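Copper chaperone CopZ (Staphylococcus aureus, PDB 6FF2) sequesters copper(I) inside the cell and carries it to the copper-exporting P-type ATPase CopA. Local coordinates at residues H15-S18 / A19-A23; K50-V53 / S54-K57. All coordinates share one frame; numbering follows the deposited sequence.

Contact 1: H15-S18 / A19-A23; sequences HCKS and AVESA. With CU1 (copper (I) ion), chain D; CU1 (copper (I) ion), chain C; CU1 (copper (I) ion), chain F.
K17 and E21 meet one helical turn apart on helix 14-25, which starts at the copper site. NZ of K17 reaches OE2 of E21 at 2.7 Å in a salt bridge. It arrives on the syn side of the carboxylate, 23° out of its plane. The lysine chain is extended as far as CE and bends only at chi4 (77°), which turns the ammonium toward the glutamate. Both charged groups also bind the backbone of V35 on strand 30-36: K17 NZ its O, E21 OE2 its N.

Main-chain bonds join the two halves of the helix. A19 N donates to H15 O, V20 N to C16 O at 2.9 Å, E21 N to K17 O and S22 N to S18 O. CG2 of V20 rests 3.4 Å from C16 O, while its side chain packs on M11, V35 and Y65. On the solvent side, water 1 donates to S18 O at 2.8 Å and also hydrogen-bonds to S22 OG.

The metal ligands sit on the first turn. ND1 of H15 binds one copper(I) ion at 2.0 Å. SG of C16 bridges two others, 2.2 Å from the copper labelled C and 2.5 Å from the copper labelled F. C13, the other cysteine of the CxxC motif, shares copper with both residues. C13, H15 and C16 of the second subunit also take part, so copper links the two chains.

Soft thiolate sulfurs and a histidine nitrogen suit copper(I). With the carbonyls of H15 and C16 engaged by A19 and V20, the backbone carrying these ligands is tied into regular helix, and the K17-E21 pair, bonded to V35, joins the helix just after C16 to strand 30-36.

Contact 2: K50-V53 / S54-K57; sequences KVAV and SQMK
V53, M56 and Q55 carry this contact at the N-terminal end of helix 53-62, with A52 at the N-cap, in the ferredoxin-like fold of the heavy-metal-associated domain. V53 opens the first turn, and its O accepts a bond from K57 N at 3.0 Å. The CG2 methyl of V53 faces CE of M56.

M56 is buried. Its chain is extended, and SD of M56 lies 4.1 Å from V53 CA. CE of M56 also meets CG1 of V51 at 4.2 Å, so the methionine methyl makes apolar contact with both valines. V44 and Y46 of strand 41-46 and E4 of strand 3-9 continue this packing beneath the helix. V51 also packs on I27.

Q55 turns back toward the residues before the helix. Its side chain crosses that of V51, with Q55 OE1 3.6 Å from V51 CG2. The backbone N of Q55 gives a weak bond to A52 O, bent to 131°. Two waters tie the Q55 amide to K50 O: water 2 donates to both OE1 and K50 O, while water 3 accepts from NE2 and donates to K50 O. The K50 ammonium reaches elsewhere, to a salt bridge with D28.

A52 N, at the N-cap, donates to Q55 OE1 in a bond 2.9 Å long and almost straight at 178°, with the donor above the plane of the side-chain carbonyl.

Overall arrangement
Contacts 1 and 2 belong to the two helices of one small domain. They lie on opposite sides of its centre, about 16 Å apart between centres and about 7 Å between nearest atoms. Neither is wholly buried. Each has two buried residues and turns other residues to solvent. Contact 1 lies within helix 14-25, beside copper and the second subunit. Its chemistry is metal ligation and an ion pair tied to strand 30-36. Contact 2 joins a loop to the start of helix 53-62, away from the copper site. It relies on a bond from the N-cap backbone N to a glutamine side chain, bridging waters and apolar packing against strand 41-46, with further contacts to strand 3-9.

Contact 1: H15-S18 / A19-A23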
loop_
_atom_site.group_PDB
_atom_site.type_symbol
_atom_site.label_atom_id
_atom_site.label_comp_id
_atom_site.label_asym_id
_atom_site.label_seq_id
_atom_site.Cartn_x
_atom_site.Cartn_y
_atom_site.Cartn_z
ATOM N N HIS A 15 0.355 2.074 -3.461
ATOM C CA HIS A 15 1.351 1.661 -2.473
ATOM C C HIS A 15 2.079 0.365 -2.897
ATOM O O HIS A 15 3.301 0.246 -2.687
ATOM C CB HIS A 15 0.702 1.376 -1.124
ATOM C CG HIS A 15 0.160 2.576 -0.435
ATOM N ND1 HIS A 15 -1.166 2.682 -0.099
ATOM C CD2 HIS A 15 0.777 3.688 0.042
ATOM C CE1 HIS A 15 -1.363 3.837 0.526
ATOM N NE2 HIS A 15 -0.197 4.449 0.650
ATOM N N CYS A 16 1.325 -0.560 -3.496
ATOM C CA CYS A 16 1.866 -1.832 -3.985
ATOM C C CYS A 16 2.856 -1.533 -5.133
ATOM O O CYS A 16 3.999 -2.032 -5.152
ATOM C CB CYS A 16 0.795 -2.775 -4.502
ATOM S SG CYS A 16 -0.324 -3.380 -3.209
ATOM N N LYS A 17 2.422 -0.681 -6.031
ATOM C CA LYS A 17 3.270 -0.226 -7.144
ATOM C C LYS A 17 4.570 0.350 -6.627
ATOM O O LYS A 17 5.679 0.015 -7.105
ATOM C CB LYS A 17 2.521 0.716 -8.037
ATOM C CG LYS A 17 3.349 1.546 -9.016
ATOM C CD LYS A 17 2.387 2.182 -9.993
ATOM C CE LYS A 17 3.050 3.193 -10.900
ATOM N NZ LYS A 17 3.828 2.542 -11.973
ATOM N N SER A 18 4.502 1.251 -5.671
ATOM C CA SER A 18 5.674 1.891 -5.170
ATOM C C SER A 18 6.625 0.887 -4.542
ATOM O O SER A 18 7.850 0.943 -4.742
ATOM C CB SER A 18 5.256 2.964 -4.183
ATOM O OG SER A 18 6.398 3.545 -3.688
ATOM N N ALA A 19 6.073 -0.040 -3.770
ATOM C CA ALA A 19 6.881 -1.013 -3.076
ATOM C C ALA A 19 7.625 -1.952 -4.056
ATOM O O ALA A 19 8.771 -2.335 -3.785
ATOM C CB ALA A 19 6.029 -1.842 -2.118
ATOM N N VAL A 20 6.902 -2.404 -5.077
ATOM C CA VAL A 20 7.483 -3.316 -6.093
ATOM C C VAL A 20 8.562 -2.552 -6.851
ATOM O O VAL A 20 9.700 -3.081 -7.012
ATOM C CB VAL A 20 6.364 -3.896 -6.948
ATOM C CG1 VAL A 20 6.941 -4.580 -8.195
ATOM C CG2 VAL A 20 5.553 -4.919 -6.143
ATOM N N GLU A 21 8.263 -1.354 -7.304
ATOM C CA GLU A 21 9.297 -0.601 -8.072
ATOM C C GLU A 21 10.540 -0.327 -7.198
ATOM O O GLU A 21 11.664 -0.443 -7.679
ATOM C CB GLU A 21 8.708 0.681 -8.677
ATOM C CG GLU A 21 7.706 0.401 -9.768
ATOM C CD GLU A 21 7.079 1.599 -10.413
ATOM O OE1 GLU A 21 7.431 2.755 -10.059
ATOM O OE2 GLU A 21 6.185 1.363 -11.252
ATOM N N SER A 22 10.369 0.036 -5.929
ATOM C CA SER A 22 11.522 0.267 -5.078
ATOM C C SER A 22 12.351 -0.954 -4.856
ATOM O O SER A 22 13.571 -0.886 -4.892
ATOM C CB SER A 22 11.130 0.816 -3.710
ATOM O OG SER A 22 10.756 2.138 -3.938
ATOM N N ALA A 23 11.707 -2.086 -4.613
ATOM C CA ALA A 23 12.444 -3.335 -4.363
ATOM C C ALA A 23 13.274 -3.727 -5.586
ATOM O O ALA A 23 14.415 -4.115 -5.472
ATOM C CB ALA A 23 11.465 -4.445 -4.032
HETATM CU CU CU1 D . -2.733 1.631 -0.817
HETATM CU CU CU1 C . -1.725 -1.866 -2.417
HETATM CU CU CU1 F . 0.022 -2.974 -0.823
HETATM O O HOH W 1 9.003 3.268 -5.844
#

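Contact 2: K50-V53 / S54-K57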
loop_
_atom_site.group_PDB
_atom_site.type_symbol
_atom_site.label_atom_id
_atom_site.label_comp_id
_atom_site.label_asym_id
_atom_site.label_seq_id
_atom_site.Cartn_x
_atom_site.Cartn_y
_atom_site.Cartn_z
ATOM N N LYS A 50 24.431 -8.461 -15.365
ATOM C CA LYS A 50 24.574 -8.166 -13.931
ATOM C C LYS A 50 23.476 -8.757 -13.079
ATOM O O LYS A 50 23.736 -9.180 -11.959
ATOM C CB LYS A 50 24.575 -6.695 -13.703
ATOM C CG LYS A 50 25.849 -6.084 -14.151
ATOM C CD LYS A 50 25.878 -4.595 -13.888
ATOM C CE LYS A 50 25.699 -4.214 -12.423
ATOM N NZ LYS A 50 25.858 -2.725 -12.369
ATOM N N VAL A 51 22.278 -8.848 -13.631
ATOM C CA VAL A 51 21.125 -9.276 -12.814
ATOM C C VAL A 51 20.361 -10.347 -13.522
ATOM O O VAL A 51 20.192 -10.319 -14.735
ATOM C CB VAL A 51 20.294 -8.060 -12.336
ATOM C CG1 VAL A 51 19.777 -7.276 -13.433
ATOM C CG2 VAL A 51 19.125 -8.540 -11.485
ATOM N N ALA A 52 19.952 -11.372 -12.736
ATOM C CA ALA A 52 19.123 -12.424 -13.219
ATOM C C ALA A 52 17.623 -12.200 -12.925
ATOM O O ALA A 52 17.301 -11.573 -11.913
ATOM C CB ALA A 52 19.546 -13.745 -12.543
ATOM N N VAL A 53 16.756 -12.788 -13.746
ATOM C CA VAL A 53 15.351 -12.651 -13.493
ATOM C C VAL A 53 14.986 -13.281 -12.121
ATOM O O VAL A 53 14.089 -12.804 -11.443
ATOM C CB VAL A 53 14.553 -13.239 -14.658
ATOM C CG1 VAL A 53 13.071 -13.298 -14.320
ATOM C CG2 VAL A 53 14.775 -12.340 -15.872
ATOM N N SER A 54 15.692 -14.335 -11.727
ATOM C CA SER A 54 15.452 -14.937 -10.407
ATOM C C SER A 54 15.546 -13.919 -9.260
ATOM O O SER A 54 14.779 -13.985 -8.293
ATOM C CB SER A 54 16.438 -16.103 -10.277
ATOM O OG SER A 54 17.812 -15.658 -10.272
ATOM N N GLN A 55 16.484 -12.982 -9.325
ATOM C CA GLN A 55 16.644 -11.951 -8.325
ATOM C C GLN A 55 15.412 -11.011 -8.334
ATOM O O GLN A 55 14.970 -10.533 -7.284
ATOM C CB GLN A 55 17.920 -11.163 -8.567
ATOM C CG GLN A 55 19.220 -11.937 -8.354
ATOM C CD GLN A 55 20.374 -11.122 -8.860
ATOM O OE1 GLN A 55 20.853 -11.387 -9.993
ATOM N NE2 GLN A 55 20.786 -10.094 -8.107
ATOM N N MET A 56 14.876 -10.699 -9.512
ATOM C CA MET A 56 13.692 -9.862 -9.591
ATOM C C MET A 56 12.477 -10.539 -8.974
ATOM O O MET A 56 11.709 -9.908 -8.234
ATOM C CB MET A 56 13.402 -9.528 -11.068
ATOM C CG MET A 56 14.556 -8.826 -11.809
ATOM S SD MET A 56 14.143 -8.748 -13.554
ATOM C CE MET A 56 15.807 -8.494 -14.255
ATOM N N LYS A 57 12.266 -11.801 -9.336
ATOM C CA LYS A 57 11.151 -12.568 -8.778
ATOM C C LYS A 57 11.268 -12.612 -7.271
ATOM O O LYS A 57 10.244 -12.478 -6.573
ATOM C CB LYS A 57 11.106 -13.974 -9.375
ATOM C CG LYS A 57 10.718 -13.967 -10.841
ATOM C CD LYS A 57 10.729 -15.358 -11.447
ATOM C CE LYS A 57 10.235 -15.271 -12.855
ATOM N NZ LYS A 57 9.590 -16.506 -13.308
HETATM O O HOH W 2 23.262 -11.902 -11.067
HETATM O O HOH W 3 22.604 -7.907 -9.258
#